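Local coordinates for protein O-methyltransferase, putative (Bacillus cereus, PDB 3DUW) that probably transfers a methyl group from S-adenosyl-L-methionine to a hydroxyl oxygen of its substrate, and is captured here with the spent cofactor S-adenosyl-L-homocysteine, at residues A[63-68]-A[87-92]; A[42-47]-A[69-74]; A[149-154]-A[195-200]. All coordinates share one frame; numbering follows the deposited sequence.

Contact 1: A[63-68]-A[87-92]; sequences LEIGTL and VTLEAS. With SAH (S-adenosyl-L-homocysteine), chain C.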
loop_
_atom_site.group_PDB
_atom_site.type_symbol
_atom_site.label_atom_id
_atom_site.label_comp_id
_atom_site.label_asym_id
_atom_site.label_seq_id
_atom_site.Cartn_x
_atom_site.Cartn_y
_atom_site.Cartn_z
ATOM N N LEU A 63 3.697 -16.329 -4.809
ATOM C CA LEU A 63 3.576 -16.659 -6.222
ATOM C C LEU A 63 3.681 -15.353 -6.999
ATOM O O LEU A 63 2.939 -14.409 -6.730
ATOM C CB LEU A 63 2.224 -17.317 -6.526
ATOM C CG LEU A 63 1.889 -17.491 -8.012
ATOM C CD1 LEU A 63 2.880 -18.454 -8.657
ATOM C CD2 LEU A 63 0.469 -18.020 -8.164
ATOM N N GLU A 64 4.623 -15.297 -7.933
ATOM C CA GLU A 64 4.803 -14.115 -8.767
ATOM C C GLU A 64 4.614 -14.506 -10.222
ATOM O O GLU A 64 5.117 -15.542 -10.664
ATOM C CB GLU A 64 6.203 -13.526 -8.586
ATOM C CG GLU A 64 6.513 -12.391 -9.548
ATOM C CD GLU A 64 7.876 -11.803 -9.300
ATOM O OE1 GLU A 64 8.881 -12.509 -9.541
ATOM O OE2 GLU A 64 7.945 -10.638 -8.851
ATOM N N ILE A 65 3.869 -13.690 -10.961
ATOM C CA ILE A 65 3.637 -13.940 -12.375
ATOM C C ILE A 65 4.289 -12.779 -13.126
ATOM O O ILE A 65 3.811 -11.646 -13.075
ATOM C CB ILE A 65 2.124 -14.008 -12.697
ATOM C CG1 ILE A 65 1.436 -15.000 -11.751
ATOM C CG2 ILE A 65 1.926 -14.436 -14.143
ATOM C CD1 ILE A 65 -0.071 -15.128 -11.960
ATOM N N GLY A 66 5.398 -13.076 -13.802
ATOM C CA GLY A 66 6.140 -12.063 -14.539
ATOM C C GLY A 66 7.438 -11.768 -13.792
ATOM O O GLY A 66 7.469 -10.902 -12.917
ATOM N N THR A 67 8.522 -12.454 -14.169
ATOM C CA THR A 67 9.816 -12.303 -13.494
ATOM C C THR A 67 10.797 -11.270 -14.082
ATOM O O THR A 67 11.527 -10.622 -13.313
ATOM C CB THR A 67 10.575 -13.661 -13.472
ATOM O OG1 THR A 67 9.657 -14.734 -13.208
ATOM C CG2 THR A 67 11.664 -13.623 -12.412
ATOM N N LEU A 68 10.824 -11.136 -15.415
ATOM C CA LEU A 68 11.782 -10.236 -16.079
ATOM C C LEU A 68 13.207 -10.612 -15.651
ATOM O O LEU A 68 13.726 -11.664 -16.021
ATOM C CB LEU A 68 11.543 -8.780 -15.713
ATOM C CG LEU A 68 12.107 -7.726 -16.655
ATOM C CD1 LEU A 68 11.716 -8.038 -18.094
ATOM C CD2 LEU A 68 11.595 -6.352 -16.265
ATOM N N VAL A 87 7.771 -18.597 -5.846
ATOM C CA VAL A 87 7.695 -19.319 -7.104
ATOM C C VAL A 87 7.325 -18.226 -8.096
ATOM O O VAL A 87 6.284 -17.586 -7.954
ATOM C CB VAL A 87 6.591 -20.395 -7.097
ATOM C CG1 VAL A 87 6.486 -21.028 -8.473
ATOM C CG2 VAL A 87 6.900 -21.454 -6.048
ATOM N N THR A 88 8.187 -17.991 -9.080
ATOM C CA THR A 88 7.929 -16.951 -10.064
ATOM C C THR A 88 7.892 -17.528 -11.479
ATOM O O THR A 88 8.685 -18.408 -11.829
ATOM C CB THR A 88 8.980 -15.814 -9.933
ATOM O OG1 THR A 88 8.645 -14.751 -10.828
ATOM C CG2 THR A 88 10.385 -16.325 -10.219
ATOM N N LEU A 89 6.958 -17.025 -12.280
ATOM C CA LEU A 89 6.741 -17.505 -13.642
ATOM C C LEU A 89 7.214 -16.534 -14.722
ATOM O O LEU A 89 6.858 -15.352 -14.711
ATOM C CB LEU A 89 5.249 -17.802 -13.826
ATOM C CG LEU A 89 4.619 -18.572 -12.658
ATOM C CD1 LEU A 89 3.156 -18.846 -12.957
ATOM C CD2 LEU A 89 5.367 -19.872 -12.415
ATOM N N GLU A 90 7.996 -17.050 -15.669
ATOM C CA GLU A 90 8.540 -16.237 -16.752
ATOM C C GLU A 90 8.493 -16.971 -18.093
ATOM O O GLU A 90 8.990 -18.092 -18.218
ATOM C CB GLU A 90 9.980 -15.845 -16.410
ATOM C CG GLU A 90 10.706 -15.069 -17.492
ATOM C CD GLU A 90 9.932 -13.849 -17.949
ATOM O OE1 GLU A 90 9.480 -13.071 -17.078
ATOM O OE2 GLU A 90 9.781 -13.666 -19.177
ATOM N N ALA A 91 7.906 -16.329 -19.097
ATOM C CA ALA A 91 7.774 -16.929 -20.422
ATOM C C ALA A 91 9.057 -16.944 -21.250
ATOM O O ALA A 91 9.298 -17.885 -22.006
ATOM C CB ALA A 91 6.676 -16.221 -21.197
ATOM N N SER A 92 9.873 -15.905 -21.121
ATOM C CA SER A 92 11.116 -15.817 -21.880
ATOM C C SER A 92 12.245 -16.627 -21.256
ATOM O O SER A 92 12.596 -16.424 -20.092
ATOM C CB SER A 92 11.547 -14.353 -22.002
ATOM O OG SER A 92 12.873 -14.251 -22.487
HETATM N N SAH C . 7.681 -7.895 -11.971
HETATM C CA SAH C . 9.048 -7.827 -12.609
HETATM C CB SAH C . 8.939 -7.428 -14.043
HETATM C CG SAH C . 8.151 -8.325 -14.968
HETATM S SD SAH C . 7.912 -7.459 -16.579
HETATM C C SAH C . 9.870 -6.727 -11.859
HETATM O O SAH C . 9.311 -6.068 -10.978
HETATM O OXT SAH C . 11.095 -6.583 -12.211
HETATM C "C5'" SAH C . 6.721 -8.516 -17.297
HETATM C "C4'" SAH C . 7.321 -9.978 -17.578
HETATM O "O4'" SAH C . 6.187 -10.643 -18.129
HETATM C "C3'" SAH C . 8.374 -10.084 -18.672
HETATM O "O3'" SAH C . 9.596 -10.645 -18.187
HETATM C "C2'" SAH C . 7.647 -10.964 -19.765
HETATM O "O2'" SAH C . 8.547 -11.749 -20.533
HETATM C "C1'" SAH C . 6.675 -11.766 -18.924
HETATM N N9 SAH C . 5.640 -12.337 -19.559
HETATM C C8 SAH C . 4.836 -11.926 -20.609
HETATM N N7 SAH C . 3.913 -12.764 -20.958
HETATM C C5 SAH C . 4.082 -13.859 -20.074
HETATM C C6 SAH C . 3.361 -15.103 -19.956
HETATM N N6 SAH C . 2.327 -15.444 -20.736
HETATM N N1 SAH C . 3.810 -15.940 -18.967
HETATM C C2 SAH C . 4.859 -15.636 -18.147
HETATM N N3 SAH C . 5.573 -14.459 -18.230
HETATM C C4 SAH C . 5.131 -13.620 -19.213
#
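The cofactor cleft of a class I (Rossmann-like) methyltransferase opens here, at the C-terminal ends of two adjacent parallel strands, 61-65 and 85-90. E64 sits between V87 and L89 in the parallel pattern: its N gives a nearly straight bond to V87 O, and its O accepts from L89 N. One step on, G66 N reaches L89 O at 2.9 Å. The side chains of L63, I65, V87 and L89 leave the sheet on one face, where helix 119-128 packs on L63, I65 and L89. On the other, E64 and T88 run side by side; with CG anti to the backbone N (chi1 173°) and an extended chain, E64 brings OE1 to T88 OG1 at 2.6 Å, which donates to the anti lone pair. OE1 also binds T73, and OE2 binds S72. T67 OG1 lies 2.6 Å from T88 OG1. In the beta-alpha-beta unit 61-65, 71-77, 85-90, strand 61-65 runs out into the glycine-containing turn of motif I, where G66 takes a positive phi (108°) and offers its O to the ammonium N of SAH. The acidic residue ending the second strand is E90, a hallmark of such folds: its chain bends at chi2 (53°), so OE1 accepts from SAH O3' and OE2 from SAH O2', both at 2.7 Å. L68 N meets OE1 at 2.9 Å from above the carboxylate plane, while S92 N uses the anti lone pair of OE2; these N-H groups, with a weak third from T67 N, hold the carboxylate against the ribose hydroxyls. L68 lays CB 3.4 Å from SAH CB.

Contact 2: A[42-47]-A[69-74]; sequences VSPTQG and GGYSTI. With SAH (S-adenosyl-L-homocysteine), chain C.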
loop_
_atom_site.group_PDB
_atom_site.type_symbol
_atom_site.label_atom_id
_atom_site.label_comp_id
_atom_site.label_asym_id
_atom_site.label_seq_id
_atom_site.Cartn_x
_atom_site.Cartn_y
_atom_site.Cartn_z
ATOM N N VAL A 42 9.761 -3.158 -11.293
ATOM C CA VAL A 42 9.077 -2.236 -10.395
ATOM C C VAL A 42 10.147 -1.231 -9.969
ATOM O O VAL A 42 11.347 -1.521 -10.025
ATOM C CB VAL A 42 8.533 -2.932 -9.118
ATOM C CG1 VAL A 42 7.385 -3.853 -9.479
ATOM C CG2 VAL A 42 9.649 -3.689 -8.401
ATOM N N SER A 43 9.720 -0.041 -9.569
ATOM C CA SER A 43 10.655 0.979 -9.113
ATOM C C SER A 43 11.167 0.552 -7.740
ATOM O O SER A 43 10.599 -0.341 -7.104
ATOM C CB SER A 43 9.945 2.324 -8.979
ATOM O OG SER A 43 9.035 2.285 -7.893
ATOM N N PRO A 44 12.247 1.184 -7.260
ATOM C CA PRO A 44 12.767 0.807 -5.943
ATOM C C PRO A 44 11.745 0.989 -4.815
ATOM O O PRO A 44 11.641 0.144 -3.924
ATOM C CB PRO A 44 13.976 1.720 -5.777
ATOM C CG PRO A 44 14.458 1.891 -7.186
ATOM C CD PRO A 44 13.167 2.107 -7.947
ATOM N N THR A 45 10.997 2.091 -4.849
ATOM C CA THR A 45 10.006 2.350 -3.807
ATOM C C THR A 45 8.849 1.356 -3.885
ATOM O O THR A 45 8.274 0.985 -2.860
ATOM C CB THR A 45 9.467 3.796 -3.883
ATOM O OG1 THR A 45 9.010 4.077 -5.210
ATOM C CG2 THR A 45 10.561 4.787 -3.505
ATOM N N GLN A 46 8.504 0.929 -5.096
ATOM C CA GLN A 46 7.444 -0.059 -5.277
ATOM C C GLN A 46 7.966 -1.413 -4.789
ATOM O O GLN A 46 7.235 -2.182 -4.161
ATOM C CB GLN A 46 7.041 -0.162 -6.750
ATOM C CG GLN A 46 6.340 1.074 -7.277
ATOM C CD GLN A 46 6.170 1.055 -8.781
ATOM O OE1 GLN A 46 6.712 0.192 -9.472
ATOM N NE2 GLN A 46 5.423 2.020 -9.300
ATOM N N GLY A 47 9.229 -1.709 -5.090
ATOM C CA GLY A 47 9.804 -2.960 -4.635
ATOM C C GLY A 47 9.804 -3.030 -3.121
ATOM O O GLY A 47 9.460 -4.063 -2.542
ATOM N N GLY A 69 13.835 -9.768 -14.852
ATOM C CA GLY A 69 15.180 -10.052 -14.414
ATOM C C GLY A 69 15.258 -10.420 -12.935
ATOM O O GLY A 69 16.337 -10.571 -12.376
ATOM N N GLY A 70 14.101 -10.560 -12.294
ATOM C CA GLY A 70 14.054 -10.933 -10.888
ATOM C C GLY A 70 14.205 -9.783 -9.899
ATOM O O GLY A 70 14.422 -10.013 -8.705
ATOM N N TYR A 71 14.094 -8.546 -10.379
ATOM C CA TYR A 71 14.208 -7.395 -9.490
ATOM C C TYR A 71 13.099 -7.417 -8.427
ATOM O O TYR A 71 13.385 -7.379 -7.233
ATOM C CB TYR A 71 14.159 -6.097 -10.300
ATOM C CG TYR A 71 14.427 -4.855 -9.480
ATOM C CD1 TYR A 71 15.720 -4.515 -9.081
ATOM C CD2 TYR A 71 13.379 -4.025 -9.088
ATOM C CE1 TYR A 71 15.961 -3.376 -8.315
ATOM C CE2 TYR A 71 13.606 -2.889 -8.323
ATOM C CZ TYR A 71 14.896 -2.570 -7.939
ATOM O OH TYR A 71 15.103 -1.451 -7.165
ATOM N N SER A 72 11.839 -7.491 -8.846
ATOM C CA SER A 72 10.747 -7.542 -7.876
ATOM C C SER A 72 10.857 -8.811 -7.039
ATOM O O SER A 72 10.551 -8.809 -5.849
ATOM C CB SER A 72 9.391 -7.543 -8.580
ATOM O OG SER A 72 9.310 -8.615 -9.505
ATOM N N THR A 73 11.289 -9.894 -7.680
ATOM C CA THR A 73 11.424 -11.184 -7.017
ATOM C C THR A 73 12.343 -11.093 -5.807
ATOM O O THR A 73 12.062 -11.674 -4.759
ATOM C CB THR A 73 11.997 -12.224 -7.986
ATOM O OG1 THR A 73 11.481 -11.983 -9.302
ATOM C CG2 THR A 73 11.612 -13.624 -7.546
ATOM N N ILE A 74 13.450 -10.376 -5.960
ATOM C CA ILE A 74 14.401 -10.208 -4.868
ATOM C C ILE A 74 13.771 -9.415 -3.717
ATOM O O ILE A 74 13.931 -9.769 -2.547
ATOM C CB ILE A 74 15.684 -9.521 -5.383
ATOM C CG1 ILE A 74 16.447 -10.503 -6.279
ATOM C CG2 ILE A 74 16.548 -9.063 -4.217
ATOM C CD1 ILE A 74 17.548 -9.872 -7.104
HETATM N N SAH C . 7.681 -7.895 -11.971
HETATM C CA SAH C . 9.048 -7.827 -12.609
HETATM C CB SAH C . 8.939 -7.428 -14.043
HETATM C CG SAH C . 8.151 -8.325 -14.968
HETATM S SD SAH C . 7.912 -7.459 -16.579
HETATM C C SAH C . 9.870 -6.727 -11.859
HETATM O O SAH C . 9.311 -6.068 -10.978
HETATM O OXT SAH C . 11.095 -6.583 -12.211
HETATM C "C5'" SAH C . 6.721 -8.516 -17.297
HETATM C "C4'" SAH C . 7.321 -9.978 -17.578
HETATM O "O4'" SAH C . 6.187 -10.643 -18.129
HETATM C "C3'" SAH C . 8.374 -10.084 -18.672
HETATM O "O3'" SAH C . 9.596 -10.645 -18.187
HETATM C "C2'" SAH C . 7.647 -10.964 -19.765
HETATM O "O2'" SAH C . 8.547 -11.749 -20.533
HETATM C "C1'" SAH C . 6.675 -11.766 -18.924
HETATM N N9 SAH C . 5.640 -12.337 -19.559
HETATM C C8 SAH C . 4.836 -11.926 -20.609
HETATM N N7 SAH C . 3.913 -12.764 -20.958
HETATM C C5 SAH C . 4.082 -13.859 -20.074
HETATM C C6 SAH C . 3.361 -15.103 -19.956
HETATM N N6 SAH C . 2.327 -15.444 -20.736
HETATM N N1 SAH C . 3.810 -15.940 -18.967
HETATM C C2 SAH C . 4.859 -15.636 -18.147
HETATM N N3 SAH C . 5.573 -14.459 -18.230
HETATM C C4 SAH C . 5.131 -13.620 -19.213
#
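The Y71 ring is the one aromatic group here, and segment 42-47 meets it along one side: P44 N and S43 O lie at its edge, near the ring plane, while V42 O approaches CE2 obliquely at 3.1 Å. W75, one turn along the same helix, adds an edge-to-face ring contact. Chi1 of -173° sets Y71 CG anti to the backbone N and swings the ring across to the start of helix 44-57, where OH ends 3.4 Å from P44 CG. The V42 and Y71 side chains cross obliquely, V42 CG2 lying 3.8 Å from Y71 CD2 and 3.9 Å from S72 CB. No hydrogen bond joins the two segments; SAH bridges them instead. V42 N donates to the carboxylate O of SAH (3.0 Å, 156°), although the place of that oxygen is less certain, and the SAH amino N donates to S72 OG at 3.0 Å. S72 OG, at chi1 56°, stands between the backbone N and the carbonyl carbon, and it is also bound by E64 OE2; that buried acid would probably strengthen the pull on the ammonium group. A capping box opens helix 44-57: Q46 N bonds to S43 OG, and S43 N returns to Q46 OE1, approaching from above the amide's carbonyl plane. The amino-acid end of SAH lies against the first turn of helix 71-77, and V42 just precedes helix 44-57. Helix 23-34 packs on Y71 and I74, F138 of strand 136-139 touches both V42 and S72, and T45 O bonds to T203 of the second subunit.

Contact 3: A[149-154]-A[195-200]; sequences YFEWAL and AAEPRV. With SAH (S-adenosyl-L-homocysteine), chain C.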
loop_
_atom_site.group_PDB
_atom_site.type_symbol
_atom_site.label_atom_id
_atom_site.label_comp_id
_atom_site.label_asym_id
_atom_site.label_seq_id
_atom_site.Cartn_x
_atom_site.Cartn_y
_atom_site.Cartn_z
ATOM N N TYR A 149 -5.223 -14.873 -14.883
ATOM C CA TYR A 149 -4.299 -14.960 -13.757
ATOM C C TYR A 149 -5.028 -14.735 -12.439
ATOM O O TYR A 149 -4.688 -15.344 -11.428
ATOM C CB TYR A 149 -3.152 -13.953 -13.910
ATOM C CG TYR A 149 -2.289 -14.187 -15.137
ATOM C CD1 TYR A 149 -2.064 -15.479 -15.623
ATOM C CD2 TYR A 149 -1.698 -13.121 -15.807
ATOM C CE1 TYR A 149 -1.280 -15.697 -16.747
ATOM C CE2 TYR A 149 -0.908 -13.329 -16.932
ATOM C CZ TYR A 149 -0.706 -14.620 -17.398
ATOM O OH TYR A 149 0.049 -14.836 -18.525
ATOM N N PHE A 150 -6.033 -13.865 -12.447
ATOM C CA PHE A 150 -6.806 -13.600 -11.237
ATOM C C PHE A 150 -7.563 -14.864 -10.836
ATOM O O PHE A 150 -7.595 -15.232 -9.665
ATOM C CB PHE A 150 -7.796 -12.450 -11.462
ATOM C CG PHE A 150 -8.752 -12.245 -10.321
ATOM C CD1 PHE A 150 -8.282 -12.014 -9.029
ATOM C CD2 PHE A 150 -10.124 -12.304 -10.532
ATOM C CE1 PHE A 150 -9.170 -11.850 -7.963
ATOM C CE2 PHE A 150 -11.019 -12.140 -9.476
ATOM C CZ PHE A 150 -10.541 -11.914 -8.187
ATOM N N GLU A 151 -8.164 -15.537 -11.814
ATOM C CA GLU A 151 -8.899 -16.759 -11.520
ATOM C C GLU A 151 -7.960 -17.823 -10.961
ATOM O O GLU A 151 -8.319 -18.549 -10.032
ATOM C CB GLU A 151 -9.613 -17.268 -12.773
ATOM C CG GLU A 151 -10.785 -16.394 -13.195
ATOM C CD GLU A 151 -11.864 -16.309 -12.127
ATOM O OE1 GLU A 151 -12.293 -17.370 -11.636
ATOM O OE2 GLU A 151 -12.284 -15.183 -11.781
ATOM N N TRP A 152 -6.755 -17.916 -11.519
ATOM C CA TRP A 152 -5.781 -18.884 -11.028
ATOM C C TRP A 152 -5.319 -18.495 -9.629
ATOM O O TRP A 152 -5.111 -19.353 -8.769
ATOM C CB TRP A 152 -4.571 -18.966 -11.963
ATOM C CG TRP A 152 -4.718 -20.008 -13.019
ATOM C CD1 TRP A 152 -4.834 -19.806 -14.360
ATOM C CD2 TRP A 152 -4.777 -21.425 -12.818
ATOM N NE1 TRP A 152 -4.961 -21.011 -15.014
ATOM C CE2 TRP A 152 -4.930 -22.020 -14.090
ATOM C CE3 TRP A 152 -4.717 -22.249 -11.688
ATOM C CZ2 TRP A 152 -5.024 -23.406 -14.263
ATOM C CZ3 TRP A 152 -4.809 -23.629 -11.862
ATOM C CH2 TRP A 152 -4.961 -24.191 -13.141
ATOM N N ALA A 153 -5.153 -17.196 -9.399
ATOM C CA ALA A 153 -4.721 -16.714 -8.093
ATOM C C ALA A 153 -5.730 -17.140 -7.034
ATOM O O ALA A 153 -5.362 -17.638 -5.973
ATOM C CB ALA A 153 -4.588 -15.196 -8.109
ATOM N N LEU A 154 -7.010 -16.942 -7.332
ATOM C CA LEU A 154 -8.076 -17.307 -6.410
ATOM C C LEU A 154 -8.048 -18.810 -6.157
ATOM O O LEU A 154 -8.184 -19.271 -5.023
ATOM C CB LEU A 154 -9.432 -16.925 -7.003
ATOM C CG LEU A 154 -10.386 -16.079 -6.159
ATOM C CD1 LEU A 154 -11.776 -16.149 -6.775
ATOM C CD2 LEU A 154 -10.414 -16.577 -4.727
ATOM N N ALA A 195 -14.851 -7.516 -8.957
ATOM C CA ALA A 195 -16.161 -7.069 -8.495
ATOM C C ALA A 195 -17.173 -8.211 -8.510
ATOM O O ALA A 195 -18.086 -8.252 -7.683
ATOM C CB ALA A 195 -16.655 -5.923 -9.370
ATOM N N ALA A 196 -17.007 -9.140 -9.447
ATOM C CA ALA A 196 -17.915 -10.277 -9.574
ATOM C C ALA A 196 -17.596 -11.437 -8.628
ATOM O O ALA A 196 -18.403 -12.357 -8.484
ATOM C CB ALA A 196 -17.923 -10.772 -11.015
ATOM N N GLU A 197 -16.428 -11.400 -7.992
ATOM C CA GLU A 197 -16.025 -12.457 -7.062
ATOM C C GLU A 197 -16.266 -12.019 -5.615
ATOM O O GLU A 197 -15.518 -11.215 -5.063
ATOM C CB GLU A 197 -14.545 -12.809 -7.267
ATOM C CG GLU A 197 -14.242 -13.507 -8.594
ATOM C CD GLU A 197 -14.494 -15.011 -8.563
ATOM O OE1 GLU A 197 -15.226 -15.489 -7.672
ATOM O OE2 GLU A 197 -13.964 -15.718 -9.449
ATOM N N PRO A 198 -17.321 -12.552 -4.978
ATOM C CA PRO A 198 -17.643 -12.198 -3.591
ATOM C C PRO A 198 -16.540 -12.529 -2.589
ATOM O O PRO A 198 -16.475 -11.941 -1.513
ATOM C CB PRO A 198 -18.917 -12.995 -3.320
ATOM C CG PRO A 198 -19.541 -13.109 -4.669
ATOM C CD PRO A 198 -18.358 -13.432 -5.541
ATOM N N ARG A 199 -15.675 -13.472 -2.941
ATOM C CA ARG A 199 -14.602 -13.875 -2.043
ATOM C C ARG A 199 -13.396 -12.939 -2.060
ATOM O O ARG A 199 -12.422 -13.175 -1.349
ATOM C CB ARG A 199 -14.161 -15.299 -2.382
ATOM C CG ARG A 199 -13.818 -15.492 -3.845
ATOM C CD ARG A 199 -13.764 -16.963 -4.224
ATOM N NE ARG A 199 -12.818 -17.716 -3.406
ATOM C CZ ARG A 199 -12.353 -18.919 -3.724
ATOM N NH1 ARG A 199 -12.746 -19.508 -4.846
ATOM N NH2 ARG A 199 -11.492 -19.532 -2.924
ATOM N N VAL A 200 -13.462 -11.873 -2.854
ATOM C CA VAL A 200 -12.344 -10.935 -2.940
ATOM C C VAL A 200 -12.770 -9.478 -2.775
ATOM O O VAL A 200 -13.696 -9.014 -3.442
ATOM C CB VAL A 200 -11.606 -11.077 -4.295
ATOM C CG1 VAL A 200 -10.434 -10.106 -4.365
ATOM C CG2 VAL A 200 -11.117 -12.503 -4.476
HETATM N N SAH C . 7.681 -7.895 -11.971
HETATM C CA SAH C . 9.048 -7.827 -12.609
HETATM C CB SAH C . 8.939 -7.428 -14.043
HETATM C CG SAH C . 8.151 -8.325 -14.968
HETATM S SD SAH C . 7.912 -7.459 -16.579
HETATM C C SAH C . 9.870 -6.727 -11.859
HETATM O O SAH C . 9.311 -6.068 -10.978
HETATM O OXT SAH C . 11.095 -6.583 -12.211
HETATM C "C5'" SAH C . 6.721 -8.516 -17.297
HETATM C "C4'" SAH C . 7.321 -9.978 -17.578
HETATM O "O4'" SAH C . 6.187 -10.643 -18.129
HETATM C "C3'" SAH C . 8.374 -10.084 -18.672
HETATM O "O3'" SAH C . 9.596 -10.645 -18.187
HETATM C "C2'" SAH C . 7.647 -10.964 -19.765
HETATM O "O2'" SAH C . 8.547 -11.749 -20.533
HETATM C "C1'" SAH C . 6.675 -11.766 -18.924
HETATM N N9 SAH C . 5.640 -12.337 -19.559
HETATM C C8 SAH C . 4.836 -11.926 -20.609
HETATM N N7 SAH C . 3.913 -12.764 -20.958
HETATM C C5 SAH C . 4.082 -13.859 -20.074
HETATM C C6 SAH C . 3.361 -15.103 -19.956
HETATM N N6 SAH C . 2.327 -15.444 -20.736
HETATM N N1 SAH C . 3.810 -15.940 -18.967
HETATM C C2 SAH C . 4.859 -15.636 -18.147
HETATM N N3 SAH C . 5.573 -14.459 -18.230
HETATM C C4 SAH C . 5.131 -13.620 -19.213
#
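F150 carries its ring away from helix 146-155 with CG anti to the backbone N (chi1 172°), and L154, one turn later, follows with an unusual chi1 of -128°. Both side chains thereby reach the turn after helix 182-196. The ring of F150 meets V200 tip to tip, with V200 CG2 at its edge, 3.8 Å from CZ; E197 CG passes alongside, 3.6 Å from CE2. L154 divides its branches: CD1 rests 3.4 Å from E197 CD, whereas CD2 lies over one face of the R199 guanidinium, 3.0 Å from NE and displaced toward the rim. CG and CD of R199 lie against both leucine methyls, and the bend at chi3 (-57°) turns NE and the guanidinium over CD2. E151 and E197, each bent at chi2, bring nearly coplanar carboxylates together, their OE2 atoms 2.9 Å apart. So close an approach of like charges would tend to raise the pKa of one of them; both residues also touch a crystal neighbour. Y149, on the inner side of the helix, binds D142 through OH, which lies 3.2 Å from SAH N6. E197 to V200 form a type I beta turn, closed by V200 N to E197 O, that passes the chain from helix 182-196 into edge strand 200-209. Helix 146-155 is the crossover between parallel strands 136-139 and 162-166 of the Rossmann-like fold; its Y149 faces the adenine, while F150, E151 and L154 pack on this turn.

Contacts 1 and 2 interlock along the chain, their segments alternating, and lie with centres 12 Å apart. E64 links them directly, with OE2 2.5 Å from S72 OG and OE1 2.7 Å from T73 OG1, so the sheet side of the cleft positions the groups at the amino-acid end of SAH. Contact 1 holds the ribose as well, contact 2 the carboxylate. Contact 3 follows later in the chain, its centre 19 Å from that of contact 1; they meet where I65 CD1 packs 3.8 Å from Y149 CB, and Y149 OH lies next to the adenine amino group. Contacts 2 and 3, with nearest atoms about 13 Å apart, do not touch; both reach SAH, at opposite ends.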